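Local coordinates for protein putative Glycerophosphoryl diester phosphodiesterase (Silicibacter pomeroyi, PDB 3L12) that belongs to the glycerophosphoryl diester phosphodiesterase family, adopts a TIM-barrel fold and carries a bound magnesium ion, at residues L100-L105 and I124-L129; P204-S209 and L248-F253. All coordinates share one frame; numbering follows the deposited sequence. Where two conformers were deposited one is given.

Contact 1 of 2, residues L100-L105 and I124-L129; sequences LDVGGL and IHVPRL
Two loop segments, 100-105 and 124-129, are joined by a few hydrogen bonds to main-chain atoms and by apolar contacts of Val102, Ile124 and Val126. The straightest bond runs from Val102 N to Ile124 O, 2.9 Å long with 171° at the hydrogen and lying nearly along the C=O axis. Asp101 supplies the side-chain acceptor. Its CG stands anti to the backbone N (chi1 -160°), which swings OD1 forward to Gly103 N, which donates to it at 3.0 Å and closes an Asx turn. Ile124 N gives OD1 a second bond, 3.2 Å long, arriving well above the carboxylate plane. The other oxygen, OD2, accepts from Gly123 N, so the short Asp side chain ties both loops with its two oxygens. A water carries the link further, donating to Leu100 O and accepting from Val126 N at 3.0 Å.

The apolar contacts involve beta-branched residues, whose methyls branch close to the backbone and so reach the facing loop over a short distance. Val102 CG1 meets Val126 CG2 at 3.8 Å, the two side chains crossing obliquely, while Val102 CG2 rests against the peptide leading into Val126. At the end of the Asx turn, Gly103, having no side chain, lets Ile124 CB and CG1 lie directly against its CA, with Ile124 CB 3.6 Å from Gly103 CA, which is why glycine fits there.

Val126 also packs on Ile97 of helix 94-98 and Val62 of strand 61-63, and Ile124 touches Glu36 of helix 35-43. Past these contacts, Arg128 forms the N-cap of helix 129-137, so the loop pair lies among three helices and a short strand.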
ATOM      1  N   LEU A 100       3.227  -6.472  22.780  1.00  8.32           N
ATOM      2  CA  LEU A 100       2.059  -6.803  21.950  1.00  7.10           C
ATOM      3  C   LEU A 100       2.245  -6.559  20.475  1.00  7.51           C
ATOM      4  O   LEU A 100       3.119  -5.816  20.055  1.00  8.97           O
ATOM      5  CB  LEU A 100       0.849  -6.040  22.460  1.00  6.94           C
ATOM      6  CG  LEU A 100       0.563  -6.133  23.974  1.00  9.55           C
ATOM      7  CD1 LEU A 100      -0.549  -5.154  24.381  1.00 10.89           C
ATOM      8  CD2 LEU A 100       0.240  -7.561  24.380  1.00  8.81           C
ATOM      9  N   ASP A 101       1.371  -7.172  19.694  1.00  7.12           N
ATOM     10  CA  ASP A 101       1.475  -7.052  18.229  1.00  7.37           C
ATOM     11  C   ASP A 101       0.297  -6.284  17.632  1.00  4.59           C
ATOM     12  O   ASP A 101      -0.862  -6.693  17.768  1.00  6.92           O
ATOM     13  CB  ASP A 101       1.550  -8.449  17.637  1.00  8.03           C
ATOM     14  CG  ASP A 101       2.132  -8.499  16.224  1.00  9.12           C
ATOM     15  OD1 ASP A 101       2.096  -7.514  15.459  1.00  8.42           O
ATOM     16  OD2 ASP A 101       2.679  -9.585  15.856  1.00 11.50           O
ATOM     17  N   VAL A 102       0.605  -5.185  16.929  1.00  5.67           N
ATOM     18  CA  VAL A 102      -0.389  -4.324  16.289  1.00  5.59           C
ATOM     19  C   VAL A 102      -0.201  -4.336  14.752  1.00  7.35           C
ATOM     20  O   VAL A 102      -0.609  -3.410  14.054  1.00  8.69           O
ATOM     21  CB  VAL A 102      -0.394  -2.930  16.927  1.00  7.27           C
ATOM     22  CG1 VAL A 102      -0.706  -3.038  18.392  1.00  6.91           C
ATOM     23  CG2 VAL A 102       0.973  -2.182  16.642  1.00  7.44           C
ATOM     24  N   GLY A 103       0.344  -5.424  14.224  1.00  7.97           N
ATOM     25  CA  GLY A 103       0.607  -5.504  12.776  1.00  7.46           C
ATOM     26  C   GLY A 103      -0.559  -5.819  11.864  1.00  7.65           C
ATOM     27  O   GLY A 103      -0.387  -5.820  10.648  1.00  8.24           O
ATOM     28  N   GLY A 104      -1.725  -6.072  12.411  1.00  7.99           N
ATOM     29  CA  GLY A 104      -2.865  -6.361  11.571  1.00  9.25           C
ATOM     30  C   GLY A 104      -4.118  -6.260  12.356  1.00  8.05           C
ATOM     31  O   GLY A 104      -4.124  -5.946  13.542  1.00  9.52           O
ATOM     32  N   LEU A 105      -5.180  -6.577  11.633  1.00  6.00           N
ATOM     33  CA  LEU A 105      -6.519  -6.533  12.187  1.00  6.42           C
ATOM     34  C   LEU A 105      -7.150  -7.940  12.172  1.00  6.09           C
ATOM     35  O   LEU A 105      -6.857  -8.769  11.308  1.00  7.03           O
ATOM     36  CB  LEU A 105      -7.408  -5.654  11.345  1.00  8.37           C
ATOM     37  CG  LEU A 105      -7.062  -4.160  11.350  1.00  8.65           C
ATOM     38  CD1 LEU A 105      -8.029  -3.364  10.396  1.00 10.62           C
ATOM     39  CD2 LEU A 105      -7.072  -3.625  12.747  1.00  9.28           C
ATOM     40  N   ILE A 124       4.956  -6.406  14.714  1.00  9.53           N
ATOM     41  CA  ILE A 124       4.907  -4.952  14.665  1.00 10.03           C
ATOM     42  C   ILE A 124       4.458  -4.399  15.987  1.00 11.67           C
ATOM     43  O   ILE A 124       3.404  -4.727  16.498  1.00 10.35           O
ATOM     44  CB  ILE A 124       3.944  -4.457  13.540  1.00 10.28           C
ATOM     45  CG1 ILE A 124       4.185  -5.175  12.178  1.00 11.85           C
ATOM     46  CG2 ILE A 124       3.953  -2.883  13.442  1.00 14.18           C
ATOM     47  CD1 ILE A 124       5.629  -5.100  11.678  1.00 12.58           C
ATOM     48  N   HIS A 125       5.241  -3.505  16.571  1.00 15.70           N
ATOM     49  CA  HIS A 125       4.842  -2.954  17.869  1.00 15.58           C
ATOM     50  C   HIS A 125       4.513  -1.493  17.737  1.00 12.37           C
ATOM     51  O   HIS A 125       4.827  -0.854  16.753  1.00 13.11           O
ATOM     52  CB  HIS A 125       5.897  -3.170  18.969  1.00 20.56           C
ATOM     53  CG  HIS A 125       7.284  -2.795  18.569  1.00 23.81           C
ATOM     54  ND1 HIS A 125       7.855  -1.573  18.883  1.00 28.47           N
ATOM     55  CD2 HIS A 125       8.241  -3.510  17.932  1.00 24.34           C
ATOM     56  CE1 HIS A 125       9.103  -1.556  18.438  1.00 27.69           C
ATOM     57  NE2 HIS A 125       9.359  -2.716  17.858  1.00 27.50           N
ATOM     58  N   VAL A 126       3.765  -1.021  18.724  1.00 10.45           N
ATOM     59  CA  VAL A 126       3.373   0.367  18.852  1.00  9.64           C
ATOM     60  C   VAL A 126       4.647   1.212  18.962  1.00  9.62           C
ATOM     61  O   VAL A 126       5.496   0.986  19.831  1.00 10.12           O
ATOM     62  CB  VAL A 126       2.510   0.569  20.123  1.00  9.69           C
ATOM     63  CG1 VAL A 126       2.281   2.089  20.409  1.00  7.99           C
ATOM     64  CG2 VAL A 126       1.188  -0.150  20.032  1.00 10.74           C
ATOM     65  N   PRO A 127       4.778   2.185  18.053  1.00  9.38           N
ATOM     66  CA  PRO A 127       6.023   2.943  18.111  1.00  9.91           C
ATOM     67  C   PRO A 127       5.946   4.137  19.059  1.00  8.99           C
ATOM     68  O   PRO A 127       4.863   4.654  19.355  1.00  8.25           O
ATOM     69  CB  PRO A 127       6.172   3.451  16.668  1.00 11.29           C
ATOM     70  CG  PRO A 127       4.769   3.534  16.138  1.00 11.72           C
ATOM     71  CD  PRO A 127       3.985   2.449  16.830  1.00  9.66           C
ATOM     72  N   ARG A 128       7.108   4.535  19.564  0.50  9.67           N
ATOM     73  CA  ARG A 128       7.237   5.769  20.319  0.50 10.06           C
ATOM     74  C   ARG A 128       7.035   6.948  19.371  0.50  9.32           C
ATOM     75  O   ARG A 128       7.371   6.868  18.192  0.50  8.95           O
ATOM     76  CB  ARG A 128       8.647   5.874  20.908  0.50 11.83           C
ATOM     77  CG  ARG A 128       8.988   4.862  21.979  0.50 13.46           C
ATOM     78  CD  ARG A 128      10.321   5.188  22.668  0.50 14.85           C
ATOM     79  NE  ARG A 128      11.495   4.860  21.845  0.50 16.08           N
ATOM     80  CZ  ARG A 128      12.256   5.722  21.158  0.50 17.77           C
ATOM     81  NH1 ARG A 128      12.044   7.047  21.143  0.50 16.41           N
ATOM     82  NH2 ARG A 128      13.278   5.228  20.461  0.50 18.99           N
ATOM     83  N   LEU A 129       6.520   8.058  19.876  1.00  8.77           N
ATOM     84  CA  LEU A 129       6.419   9.278  19.053  1.00  8.03           C
ATOM     85  C   LEU A 129       7.787   9.658  18.504  1.00  8.64           C
ATOM     86  O   LEU A 129       7.905  10.007  17.334  1.00  9.30           O
ATOM     87  CB  LEU A 129       5.858  10.424  19.879  1.00  8.58           C
ATOM     88  CG  LEU A 129       5.923  11.764  19.175  1.00  7.38           C
ATOM     89  CD1 LEU A 129       5.133  11.751  17.871  1.00  9.13           C
ATOM     90  CD2 LEU A 129       5.449  12.799  20.136  1.00  7.93           C
TER
HETATM   91  O   HOH W   1       3.061  -3.168  20.637  1.00 13.33           O

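Contact 2 of 2, residues P204-S209 and L248-F253; sequences PTSYLS and LWCPYF
Strands 205-209 and 248-251 run side by side as parallel neighbours in the barrel sheet of this TIM-barrel protein, their short axes 4.6 Å apart at closest approach and inclined by 22°. Main-chain bonds pass back and forth along the pair, from Leu248 N to Thr205 O at one end to Tyr252 N to Ser209 O at the other; the shortest of them, Cys250 N to Tyr207 O, measures 2.8 Å.

Packing is close on both faces. Ser206, Leu208, Leu248 and Cys250 share one. Ser206 OG, anti to its backbone N, lies 3.2 Å from Cys250 SG but bonds to His186 ND1 on strand 183-187, and a small hydroxyl suits so crowded a spot. Leu208 sends CD2 to Cys250 CB at 3.8 Å, its branched end reaching across to the thin cysteine side chain. On the face of Tyr207, Trp249, Ser209 and Pro251, Trp249 extends with CG anti to the backbone N (chi1 172°), so that NE1 donates to Ser209 OG at 2.8 Å. Ser209 OG sits between its own N and carbonyl carbon, tilted 25° from the indole plane. Pro251 CG lies 3.7 Å over the centre of one indole face, so the puckered proline ring covers one face of the flat indole.

The looser end begins after Pro251. Tyr252, partly exposed, keeps its backbone bond to Ser209 and brings CB near that carbonyl, but its ring leads away to meet Trp274 edge-to-face.

The Trp249–Ser209 bond gives a buried indole N-H an acceptor on the adjoining strand and probably fixes the ring's rotation. On the face of Ser206, Leu208 and Cys250, the apolar side chain of Leu208 lies about 6 Å from the magnesium ion, whose protein ligands are Glu50, Asp52 and Glu149.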
ATOM      1  N   PRO A 204       0.993  25.867  15.259  1.00 10.17           N
ATOM      2  CA  PRO A 204      -0.413  26.156  15.144  1.00  9.22           C
ATOM      3  C   PRO A 204      -1.257  25.050  15.799  1.00  8.05           C
ATOM      4  O   PRO A 204      -0.786  23.925  15.985  1.00  8.22           O
ATOM      5  CB  PRO A 204      -0.636  26.292  13.634  1.00 10.76           C
ATOM      6  CG  PRO A 204       0.406  25.448  13.012  1.00 12.79           C
ATOM      7  CD  PRO A 204       1.593  25.503  13.967  1.00 10.07           C
ATOM      8  N   THR A 205      -2.502  25.408  16.133  1.00  8.33           N
ATOM      9  CA  THR A 205      -3.447  24.534  16.795  1.00  7.72           C
ATOM     10  C   THR A 205      -4.609  24.256  15.830  1.00  7.91           C
ATOM     11  O   THR A 205      -5.078  25.169  15.111  1.00  9.56           O
ATOM     12  CB  THR A 205      -3.955  25.136  18.144  1.00  8.53           C
ATOM     13  OG1 THR A 205      -4.452  26.451  17.921  1.00  9.49           O
ATOM     14  CG2 THR A 205      -2.817  25.213  19.187  1.00  8.78           C
ATOM     15  N   SER A 206      -5.078  23.015  15.879  1.00  8.43           N
ATOM     16  CA  SER A 206      -6.133  22.494  15.012  1.00  8.73           C
ATOM     17  C   SER A 206      -7.228  21.826  15.839  1.00  8.16           C
ATOM     18  O   SER A 206      -6.962  20.930  16.625  1.00  7.46           O
ATOM     19  CB  SER A 206      -5.486  21.485  14.071  1.00  9.62           C
ATOM     20  OG  SER A 206      -6.436  20.806  13.299  1.00  9.49           O
ATOM     21  N   TYR A 207      -8.467  22.273  15.629  1.00  7.53           N
ATOM     22  CA  TYR A 207      -9.627  21.925  16.447  1.00  8.72           C
ATOM     23  C   TYR A 207     -10.569  20.945  15.746  1.00  7.80           C
ATOM     24  O   TYR A 207     -11.230  21.307  14.751  1.00 10.90           O
ATOM     25  CB  TYR A 207     -10.374  23.218  16.772  1.00  9.75           C
ATOM     26  CG  TYR A 207      -9.693  24.090  17.843  1.00  9.55           C
ATOM     27  CD1 TYR A 207      -8.476  24.745  17.600  1.00  9.80           C
ATOM     28  CD2 TYR A 207     -10.292  24.303  19.078  1.00  9.92           C
ATOM     29  CE1 TYR A 207      -7.890  25.551  18.577  1.00  9.40           C
ATOM     30  CE2 TYR A 207      -9.691  25.114  20.073  1.00 10.53           C
ATOM     31  CZ  TYR A 207      -8.480  25.704  19.824  1.00 10.67           C
ATOM     32  OH  TYR A 207      -7.851  26.476  20.794  1.00 10.21           O
ATOM     33  N   LEU A 208     -10.574  19.718  16.221  1.00  7.57           N
ATOM     34  CA  LEU A 208     -11.453  18.683  15.745  1.00  8.58           C
ATOM     35  C   LEU A 208     -12.853  18.957  16.260  1.00  9.34           C
ATOM     36  O   LEU A 208     -13.049  19.403  17.430  1.00  9.48           O
ATOM     37  CB  LEU A 208     -11.037  17.304  16.276  1.00  9.34           C
ATOM     38  CG  LEU A 208      -9.835  16.735  15.549  1.00  7.95           C
ATOM     39  CD1 LEU A 208      -9.106  15.615  16.322  1.00  8.46           C
ATOM     40  CD2 LEU A 208     -10.362  16.200  14.202  1.00  9.27           C
ATOM     41  N   SER A 209     -13.836  18.616  15.439  1.00  9.44           N
ATOM     42  CA  SER A 209     -15.239  18.645  15.881  1.00 10.92           C
ATOM     43  C   SER A 209     -16.004  17.503  15.198  1.00 11.76           C
ATOM     44  O   SER A 209     -15.643  17.049  14.095  1.00 11.96           O
ATOM     45  CB  SER A 209     -15.903  19.991  15.571  1.00 10.52           C
ATOM     46  OG  SER A 209     -15.950  20.201  14.166  1.00 10.43           O
ATOM     47  N   LEU A 248      -6.755  25.999  12.457  1.00  9.85           N
ATOM     48  CA  LEU A 248      -7.494  25.014  11.632  1.00  9.36           C
ATOM     49  C   LEU A 248      -8.758  24.555  12.353  1.00 10.39           C
ATOM     50  O   LEU A 248      -8.791  24.410  13.587  1.00  9.28           O
ATOM     51  CB  LEU A 248      -6.649  23.788  11.352  1.00 11.18           C
ATOM     52  CG  LEU A 248      -5.336  23.862  10.578  1.00 12.08           C
ATOM     53  CD1 LEU A 248      -4.270  24.264  11.533  1.00 15.36           C
ATOM     54  CD2 LEU A 248      -5.009  22.475   9.909  1.00 14.99           C
ATOM     55  N   TRP A 249      -9.787  24.292  11.550  1.00 10.34           N
ATOM     56  CA  TRP A 249     -11.021  23.695  12.017  1.00  9.21           C
ATOM     57  C   TRP A 249     -11.132  22.409  11.255  1.00  7.84           C
ATOM     58  O   TRP A 249     -11.047  22.418  10.026  1.00  8.21           O
ATOM     59  CB  TRP A 249     -12.232  24.581  11.715  1.00  8.85           C
ATOM     60  CG  TRP A 249     -13.559  23.903  12.026  1.00  9.77           C
ATOM     61  CD1 TRP A 249     -13.867  23.132  13.095  1.00 11.63           C
ATOM     62  CD2 TRP A 249     -14.757  24.003  11.243  1.00 10.58           C
ATOM     63  NE1 TRP A 249     -15.199  22.691  13.011  1.00 11.70           N
ATOM     64  CE2 TRP A 249     -15.749  23.217  11.879  1.00 11.90           C
ATOM     65  CE3 TRP A 249     -15.064  24.634  10.033  1.00 12.37           C
ATOM     66  CZ2 TRP A 249     -17.034  23.077  11.362  1.00 12.36           C
ATOM     67  CZ3 TRP A 249     -16.334  24.486   9.515  1.00 13.49           C
ATOM     68  CH2 TRP A 249     -17.295  23.693  10.177  1.00 12.89           C
ATOM     69  N   CYS A 250     -11.306  21.297  11.957  1.00  9.07           N
ATOM     70  CA  CYS A 250     -11.326  19.969  11.344  1.00  7.20           C
ATOM     71  C   CYS A 250     -12.586  19.231  11.682  1.00  9.20           C
ATOM     72  O   CYS A 250     -12.634  18.399  12.562  1.00  8.64           O
ATOM     73  CB  CYS A 250     -10.113  19.115  11.736  1.00  7.91           C
ATOM     74  SG  CYS A 250      -8.555  19.858  11.145  1.00 11.57           S
ATOM     75  N   PRO A 251     -13.662  19.556  10.963  1.00 11.41           N
ATOM     76  CA  PRO A 251     -14.929  18.879  11.177  1.00 12.33           C
ATOM     77  C   PRO A 251     -15.078  17.545  10.485  1.00 11.95           C
ATOM     78  O   PRO A 251     -14.538  17.316   9.365  1.00 13.43           O
ATOM     79  CB  PRO A 251     -15.925  19.825  10.550  1.00 12.15           C
ATOM     80  CG  PRO A 251     -15.157  20.434   9.401  1.00 11.48           C
ATOM     81  CD  PRO A 251     -13.733  20.569   9.900  1.00 11.24           C
ATOM     82  N   TYR A 252     -15.823  16.664  11.130  1.00 11.39           N
ATOM     83  CA  TYR A 252     -16.176  15.389  10.548  1.00 10.58           C
ATOM     84  C   TYR A 252     -16.952  15.679   9.244  1.00 11.17           C
ATOM     85  O   TYR A 252     -17.747  16.624   9.178  1.00 12.45           O
ATOM     86  CB  TYR A 252     -17.029  14.603  11.507  1.00 12.00           C
ATOM     87  CG  TYR A 252     -17.404  13.229  11.010  1.00 13.68           C
ATOM     88  CD1 TYR A 252     -16.439  12.259  10.838  1.00 15.99           C
ATOM     89  CD2 TYR A 252     -18.740  12.890  10.814  1.00 17.38           C
ATOM     90  CE1 TYR A 252     -16.780  10.981  10.405  1.00 17.43           C
ATOM     91  CE2 TYR A 252     -19.083  11.611  10.387  1.00 19.19           C
ATOM     92  CZ  TYR A 252     -18.094  10.684  10.185  1.00 19.02           C
ATOM     93  OH  TYR A 252     -18.432   9.408   9.756  1.00 23.86           O
ATOM     94  N   PHE A 253     -16.709  14.868   8.228  1.00 10.34           N
ATOM     95  CA  PHE A 253     -17.216  15.234   6.887  1.00 10.60           C
ATOM     96  C   PHE A 253     -18.741  15.332   6.774  1.00 10.13           C
ATOM     97  O   PHE A 253     -19.224  16.109   5.970  1.00 12.32           O
ATOM     98  CB  PHE A 253     -16.625  14.338   5.794  1.00 10.44           C
ATOM     99  CG  PHE A 253     -17.235  12.971   5.716  1.00  9.06           C
ATOM    100  CD1 PHE A 253     -16.800  11.975   6.525  1.00  9.85           C
ATOM    101  CD2 PHE A 253     -18.222  12.684   4.793  1.00 10.39           C
ATOM    102  CE1 PHE A 253     -17.324  10.687   6.476  1.00 11.05           C
ATOM    103  CE2 PHE A 253     -18.765  11.405   4.770  1.00 10.50           C
ATOM    104  CZ  PHE A 253     -18.295  10.417   5.585  1.00 11.49           C
TER

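How the contacts relate
Contact 2 belongs to the core: two adjacent strands of the barrel sheet, buried almost throughout and near the magnesium ion. Contact 1 is partly buried and joins loops that flank helix 110-114, on the opposite side of the chain's centre. The centres lie 27 Å apart, and no secondary-structure element is common to both pairs of segments. Their chemistry follows from place. Regular strands let contact 2 repeat backbone bonds and lay side chains on two faces, with one indole–hydroxyl bond added. Irregular loops offer no such repeat, so contact 1 has a single direct backbone bond and adds a carboxylate and a bridging water to satisfy other main-chain groups, and it buries less surface, 261 against 424 Å².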